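Side-chain contacts in RagB/SusD domain protein (Flavobacterium johnsoniae, PDB 5J5U), which probably binds chitin or chitin-derived oligosaccharides as the SusD homologue of a chitin-utilization locus: residues A[82-87]-A[106-111]; A[60-65]-A[443-448]; A[152-157]-A[183-188]. All coordinates share one frame; numbering follows the deposited sequence.

Contact 1: residues A[82-87]-A[106-111]; sequences KNVVDI and IMKVMV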
loop_
_atom_site.group_PDB
_atom_site.type_symbol
_atom_site.label_atom_id
_atom_site.label_comp_id
_atom_site.label_asym_id
_atom_site.label_seq_id
_atom_site.Cartn_x
_atom_site.Cartn_y
_atom_site.Cartn_z
ATOM N N LYS A 82 -4.790 -15.599 12.582
ATOM C CA LYS A 82 -5.388 -16.771 13.201
ATOM C C LYS A 82 -6.667 -17.245 12.511
ATOM O O LYS A 82 -6.871 -18.443 12.310
ATOM C CB LYS A 82 -5.669 -16.459 14.666
ATOM C CG LYS A 82 -6.884 -17.152 15.243
ATOM C CD LYS A 82 -7.155 -16.642 16.653
ATOM C CE LYS A 82 -7.233 -15.116 16.682
ATOM N NZ LYS A 82 -8.218 -14.550 15.713
ATOM N N ASN A 83 -7.502 -16.305 12.092
ATOM C CA ASN A 83 -8.741 -16.678 11.432
ATOM C C ASN A 83 -8.474 -17.344 10.109
ATOM O O ASN A 83 -9.101 -18.355 9.761
ATOM C CB ASN A 83 -9.630 -15.460 11.214
ATOM C CG ASN A 83 -10.560 -15.226 12.364
ATOM O OD1 ASN A 83 -11.534 -15.956 12.542
ATOM N ND2 ASN A 83 -10.249 -14.230 13.184
ATOM N N VAL A 84 -7.542 -16.765 9.364
ATOM C CA VAL A 84 -7.309 -17.221 8.014
ATOM C C VAL A 84 -6.557 -18.566 8.063
ATOM O O VAL A 84 -6.752 -19.438 7.192
ATOM C CB VAL A 84 -6.585 -16.139 7.205
ATOM C CG1 VAL A 84 -5.128 -16.027 7.622
ATOM C CG2 VAL A 84 -6.730 -16.419 5.731
ATOM N N VAL A 85 -5.742 -18.758 9.110
ATOM C CA VAL A 85 -5.155 -20.072 9.374
ATOM C C VAL A 85 -6.246 -21.125 9.669
ATOM O O VAL A 85 -6.231 -22.226 9.105
ATOM C CB VAL A 85 -4.157 -20.026 10.532
ATOM C CG1 VAL A 85 -3.821 -21.442 11.006
ATOM C CG2 VAL A 85 -2.883 -19.342 10.065
ATOM N N ASP A 86 -7.205 -20.772 10.522
ATOM C CA ASP A 86 -8.322 -21.684 10.824
ATOM C C ASP A 86 -9.172 -22.024 9.593
ATOM O O ASP A 86 -9.612 -23.173 9.442
ATOM C CB ASP A 86 -9.225 -21.097 11.901
ATOM C CG ASP A 86 -8.687 -21.327 13.289
ATOM O OD1 ASP A 86 -7.930 -22.317 13.479
ATOM O OD2 ASP A 86 -9.007 -20.506 14.185
ATOM N N ILE A 87 -9.386 -21.051 8.702
ATOM C CA ILE A 87 -10.102 -21.355 7.468
ATOM C C ILE A 87 -9.304 -22.368 6.664
ATOM O O ILE A 87 -9.845 -23.388 6.247
ATOM C CB ILE A 87 -10.359 -20.131 6.597
ATOM C CG1 ILE A 87 -11.230 -19.115 7.324
ATOM C CG2 ILE A 87 -11.084 -20.544 5.333
ATOM C CD1 ILE A 87 -11.296 -17.773 6.616
ATOM N N ILE A 106 -4.794 -17.365 -0.442
ATOM C CA ILE A 106 -4.512 -16.085 -1.083
ATOM C C ILE A 106 -4.677 -14.984 -0.032
ATOM O O ILE A 106 -3.797 -14.133 0.128
ATOM C CB ILE A 106 -5.424 -15.844 -2.309
ATOM C CG1 ILE A 106 -5.144 -16.898 -3.376
ATOM C CG2 ILE A 106 -5.162 -14.500 -2.941
ATOM C CD1 ILE A 106 -6.123 -16.876 -4.500
ATOM N N MET A 107 -5.765 -15.061 0.738
ATOM C CA MET A 107 -5.972 -14.089 1.795
ATOM C C MET A 107 -4.734 -14.066 2.681
ATOM O O MET A 107 -4.228 -12.986 3.008
ATOM C CB MET A 107 -7.214 -14.414 2.634
ATOM C CG MET A 107 -8.528 -14.069 1.977
ATOM S SD MET A 107 -8.767 -12.314 1.675
ATOM C CE MET A 107 -8.803 -11.624 3.321
ATOM N N LYS A 108 -4.220 -15.254 3.019
ATOM C CA LYS A 108 -3.192 -15.329 4.043
ATOM C C LYS A 108 -1.944 -14.612 3.563
ATOM O O LYS A 108 -1.233 -13.996 4.367
ATOM C CB LYS A 108 -2.881 -16.769 4.433
ATOM C CG LYS A 108 -1.637 -16.889 5.315
ATOM C CD LYS A 108 -1.786 -17.945 6.393
ATOM C CE LYS A 108 -1.297 -19.297 5.937
ATOM N NZ LYS A 108 0.011 -19.242 5.244
ATOM N N VAL A 109 -1.723 -14.616 2.246
ATOM C CA VAL A 109 -0.549 -13.922 1.727
ATOM C C VAL A 109 -0.766 -12.409 1.893
ATOM O O VAL A 109 0.097 -11.710 2.408
ATOM C CB VAL A 109 -0.252 -14.307 0.255
ATOM C CG1 VAL A 109 0.899 -13.471 -0.297
ATOM C CG2 VAL A 109 0.075 -15.805 0.151
ATOM N N MET A 110 -1.941 -11.924 1.518
ATOM C CA MET A 110 -2.237 -10.503 1.616
ATOM C C MET A 110 -2.138 -9.999 3.056
ATOM O O MET A 110 -1.553 -8.940 3.315
ATOM C CB MET A 110 -3.633 -10.223 1.060
ATOM C CG MET A 110 -3.736 -10.417 -0.447
ATOM S SD MET A 110 -5.433 -10.261 -1.071
ATOM C CE MET A 110 -5.631 -8.485 -1.062
ATOM N N VAL A 111 -2.684 -10.771 3.989
ATOM C CA VAL A 111 -2.545 -10.459 5.403
ATOM C C VAL A 111 -1.053 -10.362 5.799
ATOM O O VAL A 111 -0.645 -9.372 6.402
ATOM C CB VAL A 111 -3.268 -11.530 6.310
ATOM C CG1 VAL A 111 -2.868 -11.401 7.792
ATOM C CG2 VAL A 111 -4.813 -11.506 6.142
#
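Val84 leads the contact from helix 66-90, its CA only 6.0 Å from the CA of Lys108 on helix 98-119, and its two methyls divide the work. CG1 sits between the backbone N and the carbonyl carbon (chi1 73°), which turns it toward the aliphatic part of Lys108: it lies 4.0 Å from Lys108 CB and equally near Lys108 CD, the two side chains crossing at about a right angle. CG2 reaches over to the neighbouring residue and meets Met107 CB at 3.7 Å. The same methyl also lies 3.9 Å from Lys108 N, so part of what Val84 covers is helix backbone.

One residue on, Val85 touches from the flank: its CG2, beside the backbone N, comes to 4.1 Å from Lys108 CD. The lysine chain is thus held against both valines through its methylene groups, while the bends at its second, third and fourth torsions carry the amine away from Val84 and Val85. There Lys108 NZ is hydrogen-bonded to Tyr124 OH and forms a long, weak ion pair with Asp153, so the charged end has partners beyond the valines. Leu81 and Ile88, on the same helix as the valines, touch Lys108 as well. Met107, bent at its second and third torsions, offers only CB to Val84; its side chain also packs on Thr23 and Gln24 of helix 16-29 and on Trp181 of helix 178-195.

No hydrogen bond joins the two segments. Their axes approach to 9.5 Å with N-to-C directions 161° apart, the geometry of an antiparallel helix hairpin in which successive helices pack by apolar side chains, in keeping with the TPR-like helical scaffold of SusD-type proteins.

Contact 2: residues A[60-65]-A[443-448]; sequences SKFKKV and VVPTRL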
loop_
_atom_site.group_PDB
_atom_site.type_symbol
_atom_site.label_atom_id
_atom_site.label_comp_id
_atom_site.label_asym_id
_atom_site.label_seq_id
_atom_site.Cartn_x
_atom_site.Cartn_y
_atom_site.Cartn_z
ATOM N N SER A 60 5.974 12.562 9.461
ATOM C CA SER A 60 6.680 13.438 8.556
ATOM C C SER A 60 8.096 13.764 9.080
ATOM O O SER A 60 9.070 13.659 8.347
ATOM C CB SER A 60 5.848 14.706 8.357
ATOM O OG SER A 60 6.191 15.337 7.157
ATOM N N LYS A 61 8.201 14.110 10.365
ATOM C CA LYS A 61 9.490 14.502 10.952
ATOM C C LYS A 61 10.310 13.336 11.549
ATOM O O LYS A 61 11.481 13.522 11.853
ATOM C CB LYS A 61 9.266 15.555 12.039
ATOM C CG LYS A 61 8.661 16.832 11.532
ATOM C CD LYS A 61 8.758 17.956 12.563
ATOM C CE LYS A 61 7.966 17.688 13.813
ATOM N NZ LYS A 61 7.941 18.893 14.731
ATOM N N PHE A 62 9.690 12.159 11.694
ATOM C CA PHE A 62 10.304 10.939 12.262
ATOM C C PHE A 62 10.485 10.982 13.797
ATOM O O PHE A 62 11.563 11.236 14.314
ATOM C CB PHE A 62 11.650 10.641 11.586
ATOM C CG PHE A 62 11.611 10.771 10.076
ATOM C CD1 PHE A 62 10.451 10.442 9.363
ATOM C CD2 PHE A 62 12.729 11.228 9.375
ATOM C CE1 PHE A 62 10.404 10.558 7.997
ATOM C CE2 PHE A 62 12.706 11.351 8.008
ATOM C CZ PHE A 62 11.537 11.024 7.300
ATOM N N LYS A 63 9.403 10.728 14.513
ATOM C CA LYS A 63 9.452 10.578 15.954
ATOM C C LYS A 63 8.791 9.245 16.347
ATOM O O LYS A 63 7.767 8.865 15.782
ATOM C CB LYS A 63 8.758 11.752 16.654
ATOM C CG LYS A 63 9.438 13.074 16.459
ATOM C CD LYS A 63 8.863 14.130 17.387
ATOM C CE LYS A 63 9.474 15.491 17.099
ATOM N NZ LYS A 63 8.913 16.496 18.017
ATOM N N LYS A 64 9.396 8.534 17.293
ATOM C CA LYS A 64 8.923 7.210 17.688
ATOM C C LYS A 64 7.816 7.256 18.710
ATOM O O LYS A 64 7.909 7.978 19.699
ATOM C CB LYS A 64 10.063 6.369 18.272
ATOM C CG LYS A 64 11.239 6.224 17.381
ATOM C CD LYS A 64 11.924 4.899 17.642
ATOM C CE LYS A 64 12.747 4.922 18.906
ATOM N NZ LYS A 64 13.730 3.788 18.931
ATOM N N VAL A 65 6.781 6.468 18.456
ATOM C CA VAL A 65 5.743 6.141 19.443
ATOM C C VAL A 65 5.548 4.638 19.292
ATOM O O VAL A 65 5.161 4.164 18.198
ATOM C CB VAL A 65 4.397 6.884 19.197
ATOM C CG1 VAL A 65 3.413 6.602 20.331
ATOM C CG2 VAL A 65 4.612 8.390 19.061
ATOM N N VAL A 443 16.742 11.098 8.260
ATOM C CA VAL A 443 16.893 9.808 7.583
ATOM C C VAL A 443 15.567 9.042 7.586
ATOM O O VAL A 443 15.004 8.781 8.662
ATOM C CB VAL A 443 17.966 8.948 8.258
ATOM C CG1 VAL A 443 18.126 7.624 7.502
ATOM C CG2 VAL A 443 19.300 9.711 8.301
ATOM N N VAL A 444 15.050 8.666 6.418
ATOM C CA VAL A 444 13.784 7.953 6.442
ATOM C C VAL A 444 13.936 6.582 7.137
ATOM O O VAL A 444 14.819 5.800 6.821
ATOM C CB VAL A 444 13.178 7.777 5.050
ATOM C CG1 VAL A 444 11.737 7.192 5.160
ATOM C CG2 VAL A 444 13.156 9.099 4.317
ATOM N N PRO A 445 13.088 6.324 8.132
ATOM C CA PRO A 445 13.048 4.996 8.736
ATOM C C PRO A 445 12.803 3.931 7.686
ATOM O O PRO A 445 11.965 4.128 6.792
ATOM C CB PRO A 445 11.885 5.102 9.722
ATOM C CG PRO A 445 11.804 6.569 10.035
ATOM C CD PRO A 445 12.110 7.242 8.743
ATOM N N THR A 446 13.506 2.808 7.793
ATOM C CA THR A 446 13.406 1.792 6.757
ATOM C C THR A 446 12.688 0.515 7.218
ATOM O O THR A 446 12.585 -0.447 6.459
ATOM C CB THR A 446 14.798 1.450 6.189
ATOM O OG1 THR A 446 15.747 1.352 7.257
ATOM C CG2 THR A 446 15.239 2.562 5.213
ATOM N N ARG A 447 12.196 0.517 8.455
ATOM C CA ARG A 447 11.267 -0.525 8.943
ATOM C C ARG A 447 10.635 -0.015 10.233
ATOM O O ARG A 447 11.095 0.968 10.781
ATOM C CB ARG A 447 11.981 -1.858 9.194
ATOM C CG ARG A 447 12.979 -1.796 10.389
ATOM C CD ARG A 447 13.752 -3.108 10.617
ATOM N NE ARG A 447 12.956 -4.145 11.291
ATOM C CZ ARG A 447 12.827 -4.278 12.619
ATOM N NH1 ARG A 447 13.425 -3.428 13.436
ATOM N NH2 ARG A 447 12.079 -5.262 13.135
ATOM N N LEU A 448 9.590 -0.671 10.718
ATOM C CA LEU A 448 9.121 -0.428 12.074
ATOM C C LEU A 448 9.599 -1.613 12.938
ATOM O O LEU A 448 10.074 -2.635 12.411
ATOM C CB LEU A 448 7.598 -0.259 12.119
ATOM C CG LEU A 448 7.028 0.921 11.310
ATOM C CD1 LEU A 448 5.501 0.970 11.422
ATOM C CD2 LEU A 448 7.633 2.266 11.742
#
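Pro445 CD lies over the face of the Phe62 ring in a CH-pi contact, 3.7 Å from the ring centroid and 12° off the ring normal. On the opposite face Ser60 O sits 3.4 Å above the ring plane, offset toward the rim, so the phenyl group is held between a proline methylene from the far loop and the carbonyl oxygen of Ser60, two residues back. Val443 O approaches obliquely, 3.4 Å from Phe62 CD2, and further round the ring Val444 CG2 meets Phe62 CZ at 3.9 Å. With CG anti to the carbonyl carbon and beside the backbone N (chi1 -45°), the ring is directed at 443-445.

The contact joins two loops of a largely helical SusD-type fold: Phe62 leaves helix 53-60 with a positive phi of 74°, and 443-448 belongs to the loop between helices 415-425 and 452-457. Backbone bonding between Phe62 and Gln439 ties the first loop to the chain just ahead of 443-448.

In the next shell, Val443 O accepts a hydrogen bond from Thr440 OG1, and Pro445 O one from Tyr419 OH. Phe45 of helix 31-45 packs on Val444 and Pro445, and Trp475 adds a further contact to the proline. Flanking Phe62 in sequence, Lys61 and Lys63 both make salt bridges to Glu57 and Asp437, linking the end of helix 53-60 to the chain leading into 443-448.

Contact 3: residues A[152-157]-A[183-188]; sequences KDLDES and KLANTM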
loop_
_atom_site.group_PDB
_atom_site.type_symbol
_atom_site.label_atom_id
_atom_site.label_comp_id
_atom_site.label_asym_id
_atom_site.label_seq_id
_atom_site.Cartn_x
_atom_site.Cartn_y
_atom_site.Cartn_z
ATOM N N LYS A 152 4.962 -19.935 -3.579
ATOM C CA LYS A 152 4.397 -21.284 -3.619
ATOM C C LYS A 152 2.872 -21.300 -3.431
ATOM O O LYS A 152 2.144 -21.895 -4.237
ATOM C CB LYS A 152 5.041 -22.173 -2.557
ATOM C CG LYS A 152 4.583 -23.623 -2.643
ATOM C CD LYS A 152 4.990 -24.436 -1.408
ATOM C CE LYS A 152 4.769 -25.925 -1.652
ATOM N NZ LYS A 152 5.204 -26.806 -0.540
ATOM N N ASP A 153 2.386 -20.636 -2.389
ATOM C CA ASP A 153 0.957 -20.592 -2.148
ATOM C C ASP A 153 0.174 -19.915 -3.277
ATOM O O ASP A 153 -0.913 -20.359 -3.606
ATOM C CB ASP A 153 0.651 -19.885 -0.843
ATOM C CG ASP A 153 0.842 -20.777 0.336
ATOM O OD1 ASP A 153 1.081 -21.975 0.103
ATOM O OD2 ASP A 153 0.718 -20.303 1.482
ATOM N N LEU A 154 0.682 -18.818 -3.835
ATOM C CA LEU A 154 -0.032 -18.153 -4.932
ATOM C C LEU A 154 -0.071 -19.003 -6.212
ATOM O O LEU A 154 -1.112 -19.102 -6.887
ATOM C CB LEU A 154 0.593 -16.798 -5.224
ATOM C CG LEU A 154 0.445 -15.816 -4.061
ATOM C CD1 LEU A 154 1.302 -14.564 -4.286
ATOM C CD2 LEU A 154 -1.030 -15.459 -3.840
ATOM N N ASP A 155 1.062 -19.620 -6.537
ATOM C CA ASP A 155 1.133 -20.539 -7.664
ATOM C C ASP A 155 0.102 -21.672 -7.526
ATOM O O ASP A 155 -0.838 -21.833 -8.355
ATOM C CB ASP A 155 2.542 -21.102 -7.759
ATOM C CG ASP A 155 2.703 -22.078 -8.891
ATOM O OD1 ASP A 155 3.103 -21.642 -9.995
ATOM O OD2 ASP A 155 2.421 -23.279 -8.669
ATOM N N GLU A 156 0.235 -22.413 -6.433
ATOM C CA GLU A 156 -0.646 -23.544 -6.205
ATOM C C GLU A 156 -2.100 -23.144 -6.050
ATOM O O GLU A 156 -2.979 -23.908 -6.425
ATOM C CB GLU A 156 -0.202 -24.326 -4.979
ATOM C CG GLU A 156 1.151 -24.963 -5.153
ATOM C CD GLU A 156 1.609 -25.667 -3.909
ATOM O OE1 GLU A 156 0.857 -25.661 -2.912
ATOM O OE2 GLU A 156 2.711 -26.252 -3.941
ATOM N N SER A 157 -2.360 -21.965 -5.491
ATOM C CA SER A 157 -3.738 -21.524 -5.278
ATOM C C SER A 157 -4.395 -21.111 -6.579
ATOM O O SER A 157 -5.595 -21.314 -6.764
ATOM C CB SER A 157 -3.788 -20.388 -4.276
ATOM O OG SER A 157 -3.419 -20.889 -3.008
ATOM N N LYS A 183 -6.911 -14.075 -10.897
ATOM C CA LYS A 183 -6.146 -12.900 -11.315
ATOM C C LYS A 183 -5.620 -12.087 -10.127
ATOM O O LYS A 183 -4.537 -11.501 -10.222
ATOM C CB LYS A 183 -6.998 -12.018 -12.219
ATOM C CG LYS A 183 -7.573 -12.779 -13.407
ATOM C CD LYS A 183 -8.325 -11.860 -14.346
ATOM C CE LYS A 183 -9.813 -11.895 -14.027
ATOM N NZ LYS A 183 -10.553 -10.938 -14.890
ATOM N N LEU A 184 -6.356 -12.074 -9.010
ATOM C CA LEU A 184 -5.861 -11.419 -7.790
ATOM C C LEU A 184 -4.608 -12.126 -7.292
ATOM O O LEU A 184 -3.635 -11.476 -6.883
ATOM C CB LEU A 184 -6.913 -11.407 -6.673
ATOM C CG LEU A 184 -6.338 -10.969 -5.316
ATOM C CD1 LEU A 184 -5.966 -9.507 -5.318
ATOM C CD2 LEU A 184 -7.283 -11.277 -4.164
ATOM N N ALA A 185 -4.642 -13.457 -7.354
ATOM C CA ALA A 185 -3.504 -14.272 -6.972
ATOM C C ALA A 185 -2.288 -13.932 -7.825
ATOM O O ALA A 185 -1.185 -13.730 -7.306
ATOM C CB ALA A 185 -3.850 -15.747 -7.100
ATOM N N ASN A 186 -2.495 -13.813 -9.132
ATOM C CA ASN A 186 -1.377 -13.507 -10.029
ATOM C C ASN A 186 -0.837 -12.066 -9.921
ATOM O O ASN A 186 0.353 -11.817 -10.141
ATOM C CB ASN A 186 -1.784 -13.788 -11.473
ATOM C CG ASN A 186 -1.938 -15.267 -11.751
ATOM O OD1 ASN A 186 -1.152 -16.089 -11.266
ATOM N ND2 ASN A 186 -2.972 -15.619 -12.506
ATOM N N THR A 187 -1.722 -11.119 -9.627
ATOM C CA THR A 187 -1.316 -9.728 -9.477
ATOM C C THR A 187 -0.498 -9.573 -8.190
ATOM O O THR A 187 0.565 -8.933 -8.199
ATOM C CB THR A 187 -2.536 -8.786 -9.483
ATOM O OG1 THR A 187 -3.331 -9.064 -10.641
ATOM C CG2 THR A 187 -2.099 -7.323 -9.523
ATOM N N MET A 188 -0.971 -10.188 -7.101
ATOM C CA MET A 188 -0.180 -10.253 -5.869
ATOM C C MET A 188 1.188 -10.877 -6.144
ATOM O O MET A 188 2.218 -10.387 -5.658
ATOM C CB MET A 188 -0.921 -11.042 -4.779
ATOM C CG MET A 188 -2.008 -10.229 -4.055
ATOM S SD MET A 188 -1.290 -8.801 -3.187
ATOM C CE MET A 188 -0.315 -9.605 -1.914
HETATM O O HOH W 1 0.047 -17.547 -9.445
#
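In the packing of helix 143-160 against helix 178-195, Leu154 reaches across to Ala185 and Met188, residues one turn apart that lie on the same side of their helix. Leu154 CA lies 5.6 Å from Ala185 CA, an approach consistent with the small alanine side chain at this point. Leu154 has CG anti to its carbonyl carbon (chi1 -65°), and from there the isobutyl group spreads over the helix surface. CD2 stands 3.9 Å from Ala185 O and 4.3 Å from Ala185 CB; CD1 reaches the next turn, 4.2 Å from Met188 CB. Beyond CB the methionine bends away at its second and third torsions, so its sulfur takes no part here. An alanine in place of Leu154 lacks CG and both methyls, which would probably open a gap over Ala185 and beside Met188 CB.

A water joins the helices beside this apolar patch. It donates to Asn186 OD1 at 2.6 Å and, more weakly, to Leu154 O at 3.2 Å, while Asn186 ND2 is hydrogen-bonded to Gly215 O, so both ends of the amide are engaged. Each helix also ties a hydroxyl to its own backbone: Ser157 OG donates to Asp153 O at 2.6 Å, and Thr187 OG1 to Lys183 O. In both cases the backbone N of the same residue reaches the carbonyl from the other face of its plane. Asp155 OD1 forms a salt bridge with Arg189, one residue past the second segment.

The arrangement is a buried helix-helix interface with one leucine set against an alanine and the CB of a methionine, consistent with the TPR-related helical scaffold of SusD-type proteins.

Overall arrangement
From the N terminus, residues 60-65 come first and wait nearly four hundred residues for 443-448; contact 2 therefore closes a long loop that encloses both other contacts. Within it, 82-87 soon meets 106-111 across a short connection, closing contact 1, and only afterwards does 152-157 meet 183-188 in contact 3. These two follow in series and do not cross. They also touch: Ile106 packs on Ala185 and Ser157, and Met110 on Leu184 and Met188, so helix 98-119 connects helix 66-90 with helices 143-160 and 178-195. Contact 2 lies apart, its centre about 32 Å from that of contact 3, where it joins an early loop to a late one.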